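Local coordinates for protein 6-phosphogluconate dehydrogenase, NAD-binding (Geobacter metallireducens, PDB 3PEF) that binds NADP+ and, as a beta-hydroxyacid dehydrogenase with succinic semialdehyde reductase activity, probably interconverts succinic semialdehyde and gamma-hydroxybutyrate, at residues A69-V74 with Q103-A108; R115-P120 with P149-M154. The protein carries 2 engineered substitutions. All blocks are in the same frame, centred on the assembly; numbering follows the deposited sequence. Where two conformers were deposited one is given.

Contact 1: A69-V74 with Q103-A108; sequences AAAEEV and QRIGVA. With NAP (NADP nicotinamide-adenine-dinucleotide phosphate), chain I.
Glu72 and Arg104 supply the ionic part of this helix-helix contact. Arg104 NH1 donates to Glu72 OE2 at 2.6 Å, a salt bridge whose N-H...O angle of 144° is clearly bent. The carboxylate and guanidinium planes stand 71° apart, so one oxygen meets one nitrogen from slightly off the guanidinium plane, and the two groups do not pair side by side. The bend of Arg104 at chi3 (-66°) turns the guanidinium so that NH1 meets OE2. Arg104 has a second deposited conformer, so the bridge is described for one of the two and its persistence is doubtful.

The apolar part lies beside it, where the backbones come closest: the CA atoms of Glu72 and Ile105 are 7.2 Å apart. Ile105 sends its CD1 branch to Ala71, reaching Ala71 CB at 3.9 Å; Val97 and Asp93 also border Ala71.

Helix 68-76 meets the cofactor with other residues. Glu73 OE1 accepts an almost straight hydrogen bond from N6A of the NADP adenine at 2.8 Å, Ala70 CB lies 3.4 Å from the adenine C5A, and Val74 CG2 is 3.6 Å from C2A.

One short helix thus divides its chemistry: small and branched apolar groups plus a carboxylate read the adenine, while Ala71 and Glu72 join helix 68-76 to helix 99-111 by a methyl contact and a salt bridge through one carboxylate oxygen and one guanidinium nitrogen.

Contact 2: R115-P120 with P149-M154; sequences RFLEAP and PGFEKM. With EDO (1,2-ethanediol), chain N.
Glu118 OE1 accepts two backbone N-H groups, from Gly165 and Ala168, and OE2 of the same carboxylate is hydrogen-bonded to Ser102 OG. These three bonds satisfy a buried acid whose CB points away from segment 149-154, whereas its neighbours Leu117 and Ala119 point toward that segment and meet Phe151. This alternation begins in the strand and carries on to Ala119, just past its regular part.

The apolar contact converges on the far end of the Phe151 ring. Leu117 CD1 approaches at the ring edge, 3.5 Å from Phe151 CZ and 3.7 Å from Phe151 CE1. The two side chains advance from opposite directions, and because CD1 lies in the ring plane, this methyl meets the rim of the ring. Ala119 CB packs against the same end, 3.9 Å from Phe151 CZ and 4.0 Å from Phe151 CE2. CZ therefore touches both Leu117 and Ala119. Phe151 CG lies anti to its carbonyl carbon (chi1 -75°), a setting that carries the ring from the helix across to the strand. Leu117 has less regular torsions: chi1 of -142° and chi2 of -138° both lie away from staggered values, so the exact approach of its CD1 to Phe151 CZ should be read with caution.

Val92 and Ile135, from the strands flanking 115-122, also touch Phe151, and a salt bridge from Arg115 to Glu146 ties the strand to the same helix. Elsewhere on the strand, the carbonyl O of Phe116 accepts a hydrogen bond of 2.8 Å from O1 of a 1,2-ethanediol, probably a crystallisation additive. A helix seated through the ring of Phe151 on strand 115-122 and its two neighbours is the helix-on-sheet packing of an alpha/beta domain, here the Rossmann-type NADP-binding domain.

Contacts 1 and 2 have centres about 17 Å apart and follow one another along the chain, helix 99-111 of contact 1 leading directly into strand 115-122 of contact 2. They meet at Phe116: its CD2 lies 3.3 Å from Gly106 CA and its CE1 3.6 Å from Ile105 CG2. Because Phe116 packs toward helix 99-111 while Leu117 packs toward helix 141-154, the two helices cover opposite faces of the sheet. Contact 1 reaches the NADP adenine directly. Contact 2 is more remote, with the Ala119 side chain about 11 Å from the cofactor and about 9 Å from the side chain of Lys171, the predicted active-site residue.

Contact 1: A69-V74 with Q103-A108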
loop_
_atom_site.group_PDB
_atom_site.type_symbol
_atom_site.label_atom_id
_atom_site.label_comp_id
_atom_site.label_asym_id
_atom_site.label_seq_id
_atom_site.Cartn_x
_atom_site.Cartn_y
_atom_site.Cartn_z
ATOM N N ALA A 69 -2.674 3.330 26.523
ATOM C CA ALA A 69 -3.824 3.150 27.414
ATOM C C ALA A 69 -3.408 2.575 28.779
ATOM O O ALA A 69 -3.846 3.058 29.823
ATOM C CB ALA A 69 -4.917 2.258 26.745
ATOM N N ALA A 70 -2.544 1.561 28.774
ATOM C CA ALA A 70 -2.038 1.020 30.028
ATOM C C ALA A 70 -1.223 2.065 30.794
ATOM O O ALA A 70 -1.431 2.280 31.992
ATOM C CB ALA A 70 -1.211 -0.229 29.779
ATOM N N ALA A 71 -0.289 2.712 30.101
ATOM C CA ALA A 71 0.565 3.708 30.731
ATOM C C ALA A 71 -0.284 4.783 31.407
ATOM O O ALA A 71 0.039 5.230 32.503
ATOM C CB ALA A 71 1.525 4.349 29.694
ATOM N N GLU A 72 -1.364 5.200 30.751
ATOM C CA GLU A 72 -2.217 6.258 31.299
ATOM C C GLU A 72 -3.075 5.761 32.452
ATOM O O GLU A 72 -3.222 6.437 33.467
ATOM C CB GLU A 72 -3.084 6.890 30.218
ATOM C CG GLU A 72 -2.369 7.989 29.438
ATOM C CD GLU A 72 -3.228 8.594 28.338
ATOM O OE1 GLU A 72 -4.357 8.100 28.124
ATOM O OE2 GLU A 72 -2.776 9.564 27.688
ATOM N N GLU A 73 -3.643 4.574 32.307
ATOM C CA GLU A 73 -4.438 4.027 33.398
ATOM C C GLU A 73 -3.592 3.902 34.673
ATOM O O GLU A 73 -4.026 4.264 35.759
ATOM C CB GLU A 73 -5.059 2.680 33.020
ATOM C CG GLU A 73 -5.933 2.114 34.123
ATOM C CD GLU A 73 -6.792 0.946 33.670
ATOM O OE1 GLU A 73 -6.433 0.283 32.670
ATOM O OE2 GLU A 73 -7.831 0.692 34.325
ATOM N N VAL A 74 -2.368 3.418 34.531
ATOM C CA VAL A 74 -1.501 3.255 35.685
ATOM C C VAL A 74 -1.123 4.598 36.296
ATOM O O VAL A 74 -1.022 4.725 37.517
ATOM C CB VAL A 74 -0.224 2.442 35.332
ATOM C CG1 VAL A 74 0.779 2.486 36.481
ATOM C CG2 VAL A 74 -0.589 1.001 35.000
ATOM N N GLN A 103 4.720 12.727 27.442
ATOM C CA GLN A 103 4.800 14.119 27.886
ATOM C C GLN A 103 3.680 14.457 28.883
ATOM O O GLN A 103 3.908 15.132 29.889
ATOM C CB GLN A 103 4.770 15.071 26.684
ATOM C CG GLN A 103 6.011 14.993 25.806
ATOM C CD GLN A 103 5.840 15.729 24.482
ATOM O OE1 GLN A 103 4.728 15.927 24.005
ATOM N NE2 GLN A 103 6.952 16.136 23.889
ATOM N N ARG A 104 2.478 13.976 28.575
ATOM C CA ARG A 104 1.292 14.118 29.413
ATOM C C ARG A 104 1.567 13.577 30.819
ATOM O O ARG A 104 1.316 14.232 31.842
ATOM C CB ARG A 104 0.174 13.303 28.751
ATOM C CG ARG A 104 -1.249 13.529 29.222
ATOM C CD ARG A 104 -2.221 12.751 28.306
ATOM N NE ARG A 104 -2.224 13.294 26.947
ATOM C CZ ARG A 104 -2.124 12.580 25.828
ATOM N NH1 ARG A 104 -2.014 11.258 25.868
ATOM N NH2 ARG A 104 -2.136 13.200 24.656
ATOM N N ILE A 105 2.069 12.347 30.858
ATOM C CA ILE A 105 2.389 11.715 32.114
ATOM C C ILE A 105 3.449 12.510 32.882
ATOM O O ILE A 105 3.293 12.804 34.074
ATOM C CB ILE A 105 2.883 10.273 31.885
ATOM C CG1 ILE A 105 1.705 9.377 31.489
ATOM C CG2 ILE A 105 3.545 9.755 33.134
ATOM C CD1 ILE A 105 2.131 8.071 30.807
ATOM N N GLY A 106 4.534 12.850 32.198
ATOM C CA GLY A 106 5.612 13.592 32.825
ATOM C C GLY A 106 5.160 14.909 33.426
ATOM O O GLY A 106 5.592 15.273 34.515
ATOM N N VAL A 107 4.289 15.626 32.720
ATOM C CA VAL A 107 3.764 16.893 33.225
ATOM C C VAL A 107 2.916 16.696 34.475
ATOM O O VAL A 107 3.029 17.471 35.437
ATOM C CB VAL A 107 2.945 17.646 32.165
ATOM C CG1 VAL A 107 2.193 18.823 32.809
ATOM C CG2 VAL A 107 3.860 18.138 31.022
ATOM N N ALA A 108 2.069 15.662 34.466
ATOM C CA ALA A 108 1.229 15.397 35.627
ATOM C C ALA A 108 2.111 14.972 36.801
ATOM O O ALA A 108 1.903 15.418 37.934
ATOM C CB ALA A 108 0.137 14.354 35.320
HETATM P PA NAP I . 3.467 -8.080 27.744
HETATM O O1A NAP I . 2.181 -8.300 27.047
HETATM O O2A NAP I . 4.176 -9.305 28.157
HETATM O O5B NAP I . 3.244 -7.147 29.027
HETATM C C5B NAP I . 2.317 -6.095 28.996
HETATM C C4B NAP I . 2.246 -5.536 30.405
HETATM O O4B NAP I . 1.349 -4.445 30.406
HETATM C C3B NAP I . 1.685 -6.564 31.384
HETATM O O3B NAP I . 2.358 -6.339 32.601
HETATM C C2B NAP I . 0.239 -6.135 31.519
HETATM O O2B NAP I . -0.378 -6.492 32.729
HETATM C C1B NAP I . 0.413 -4.630 31.440
HETATM N N9A NAP I . -0.866 -3.962 31.160
HETATM C C8A NAP I . -1.566 -3.999 29.979
HETATM N N7A NAP I . -2.695 -3.270 30.134
HETATM C C5A NAP I . -2.725 -2.786 31.391
HETATM C C6A NAP I . -3.639 -1.978 32.047
HETATM N N6A NAP I . -4.728 -1.561 31.415
HETATM N N1A NAP I . -3.413 -1.633 33.353
HETATM C C2A NAP I . -2.274 -2.076 34.001
HETATM N N3A NAP I . -1.361 -2.874 33.337
HETATM C C4A NAP I . -1.584 -3.214 32.051
HETATM O O3 NAP I . 4.378 -7.243 26.744
HETATM P PN NAP I . 5.884 -6.770 26.870
HETATM O O1N NAP I . 6.637 -7.227 25.690
HETATM O O2N NAP I . 6.425 -7.054 28.214
HETATM O O5D NAP I . 5.520 -5.209 26.702
HETATM C C5D NAP I . 5.873 -4.204 27.614
HETATM C C4D NAP I . 6.296 -2.991 26.786
HETATM O O4D NAP I . 7.575 -3.160 26.225
HETATM C C3D NAP I . 5.392 -2.778 25.589
HETATM O O3D NAP I . 5.253 -1.378 25.473
HETATM C C2D NAP I . 6.167 -3.359 24.416
HETATM O O2D NAP I . 5.806 -2.721 23.223
HETATM C C1D NAP I . 7.569 -2.979 24.822
HETATM N N1N NAP I . 8.693 -3.761 24.262
HETATM C C2N NAP I . 8.581 -5.105 24.058
HETATM C C3N NAP I . 9.665 -5.837 23.581
HETATM C C7N NAP I . 9.552 -7.322 23.408
HETATM O O7N NAP I . 10.444 -7.918 22.531
HETATM N N7N NAP I . 8.628 -8.064 24.041
HETATM C C4N NAP I . 10.881 -5.201 23.307
HETATM C C5N NAP I . 10.992 -3.834 23.548
HETATM C C6N NAP I . 9.898 -3.122 24.041
HETATM P P2B NAP I . -1.020 -7.973 32.947
HETATM O O1X NAP I . -2.017 -7.818 34.086
HETATM O O2X NAP I . -1.694 -8.392 31.680
HETATM O O3X NAP I . 0.069 -8.953 33.284
#

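Contact 2: R115-P120 with P149-M154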
loop_
_atom_site.group_PDB
_atom_site.type_symbol
_atom_site.label_atom_id
_atom_site.label_comp_id
_atom_site.label_asym_id
_atom_site.label_seq_id
_atom_site.Cartn_x
_atom_site.Cartn_y
_atom_site.Cartn_z
ATOM N N ARG A 115 9.514 13.518 39.820
ATOM C CA ARG A 115 10.337 13.722 38.628
ATOM C C ARG A 115 10.051 12.629 37.601
ATOM O O ARG A 115 9.687 11.510 37.969
ATOM C CB ARG A 115 11.821 13.776 39.004
ATOM C CG ARG A 115 12.191 15.040 39.831
ATOM C CD ARG A 115 13.621 14.990 40.367
ATOM N NE ARG A 115 13.854 13.750 41.105
ATOM C CZ ARG A 115 15.020 13.114 41.159
ATOM N NH1 ARG A 115 16.073 13.606 40.522
ATOM N NH2 ARG A 115 15.132 11.984 41.847
ATOM N N PHE A 116 10.200 12.947 36.316
ATOM C CA PHE A 116 9.842 11.984 35.278
ATOM C C PHE A 116 10.861 11.831 34.152
ATOM O O PHE A 116 11.445 12.813 33.701
ATOM C CB PHE A 116 8.486 12.327 34.675
ATOM C CG PHE A 116 8.062 11.385 33.598
ATOM C CD1 PHE A 116 7.499 10.164 33.915
ATOM C CD2 PHE A 116 8.251 11.706 32.263
ATOM C CE1 PHE A 116 7.118 9.289 32.917
ATOM C CE2 PHE A 116 7.863 10.844 31.267
ATOM C CZ PHE A 116 7.292 9.633 31.594
ATOM N N LEU A 117 11.036 10.586 33.700
ATOM C CA LEU A 117 11.980 10.216 32.642
ATOM C C LEU A 117 11.262 9.163 31.814
ATOM O O LEU A 117 10.716 8.216 32.371
ATOM C CB LEU A 117 13.212 9.549 33.269
ATOM C CG LEU A 117 14.706 9.675 32.883
ATOM C CD1 LEU A 117 15.410 8.316 32.924
ATOM C CD2 LEU A 117 15.029 10.425 31.582
ATOM N N GLU A 118 11.236 9.301 30.499
ATOM C CA GLU A 118 10.790 8.169 29.685
ATOM C C GLU A 118 12.032 7.421 29.286
ATOM O O GLU A 118 13.055 8.040 29.039
ATOM C CB GLU A 118 10.042 8.616 28.434
ATOM C CG GLU A 118 10.898 9.367 27.433
ATOM C CD GLU A 118 10.128 9.718 26.172
ATOM O OE1 GLU A 118 10.650 10.487 25.342
ATOM O OE2 GLU A 118 8.994 9.225 26.003
ATOM N N ALA A 119 11.968 6.095 29.236
ATOM C CA ALA A 119 13.111 5.338 28.730
ATOM C C ALA A 119 12.699 4.037 28.064
ATOM O O ALA A 119 12.956 2.959 28.597
ATOM C CB ALA A 119 14.143 5.097 29.851
ATOM N N PRO A 120 12.058 4.130 26.881
ATOM C CA PRO A 120 11.711 2.911 26.142
ATOM C C PRO A 120 12.992 2.221 25.692
ATOM O O PRO A 120 14.057 2.855 25.682
ATOM C CB PRO A 120 10.946 3.445 24.930
ATOM C CG PRO A 120 11.561 4.808 24.691
ATOM C CD PRO A 120 11.813 5.347 26.090
ATOM N N PRO A 149 22.257 3.408 37.923
ATOM C CA PRO A 149 22.735 2.128 38.464
ATOM C C PRO A 149 21.776 0.998 38.137
ATOM O O PRO A 149 22.194 -0.154 37.995
ATOM C CB PRO A 149 22.761 2.368 39.978
ATOM C CG PRO A 149 22.904 3.835 40.123
ATOM C CD PRO A 149 22.122 4.432 38.972
ATOM N N GLY A 150 20.497 1.335 38.024
ATOM C CA GLY A 150 19.485 0.380 37.613
ATOM C C GLY A 150 19.556 0.122 36.117
ATOM O O GLY A 150 19.564 -1.030 35.681
ATOM N N PHE A 151 19.597 1.192 35.324
ATOM C CA PHE A 151 19.710 1.051 33.873
ATOM C C PHE A 151 20.880 0.131 33.542
ATOM O O PHE A 151 20.828 -0.633 32.585
ATOM C CB PHE A 151 19.945 2.401 33.178
ATOM C CG PHE A 151 18.725 3.288 33.088
ATOM C CD1 PHE A 151 18.868 4.669 33.123
ATOM C CD2 PHE A 151 17.447 2.755 32.950
ATOM C CE1 PHE A 151 17.774 5.511 33.029
ATOM C CE2 PHE A 151 16.330 3.601 32.860
ATOM C CZ PHE A 151 16.504 4.983 32.892
ATOM N N GLU A 152 21.949 0.219 34.326
ATOM C CA GLU A 152 23.164 -0.534 34.019
ATOM C C GLU A 152 23.035 -2.029 34.267
ATOM O O GLU A 152 23.797 -2.826 33.723
ATOM C CB GLU A 152 24.361 0.040 34.769
ATOM C CG GLU A 152 24.906 1.289 34.093
ATOM C CD GLU A 152 26.130 1.839 34.784
ATOM O OE1 GLU A 152 26.350 1.496 35.968
ATOM O OE2 GLU A 152 26.871 2.614 34.140
ATOM N N LYS A 153 22.066 -2.415 35.085
ATOM C CA LYS A 153 21.821 -3.828 35.293
ATOM C C LYS A 153 20.815 -4.345 34.272
ATOM O O LYS A 153 20.643 -5.551 34.123
ATOM C CB LYS A 153 21.332 -4.095 36.722
ATOM C CG LYS A 153 22.369 -3.739 37.792
ATOM C CD LYS A 153 23.645 -4.536 37.581
ATOM C CE LYS A 153 24.890 -3.649 37.491
ATOM N NZ LYS A 153 25.842 -4.128 36.437
ATOM N N MET A 154 20.162 -3.435 33.557
ATOM C CA MET A 154 19.101 -3.846 32.636
ATOM C C MET A 154 19.531 -3.755 31.187
ATOM O O MET A 154 19.025 -4.489 30.340
ATOM C CB MET A 154 17.829 -3.024 32.863
ATOM C CG MET A 154 17.260 -3.154 34.288
ATOM S SD MET A 154 15.659 -2.355 34.522
ATOM C CE MET A 154 16.089 -0.622 34.436
HETATM C C1 EDO N . 9.847 15.625 32.552
HETATM O O1 EDO N . 10.490 15.466 33.818
HETATM C C2 EDO N . 8.386 16.023 32.728
HETATM O O2 EDO N . 7.869 16.358 31.436
#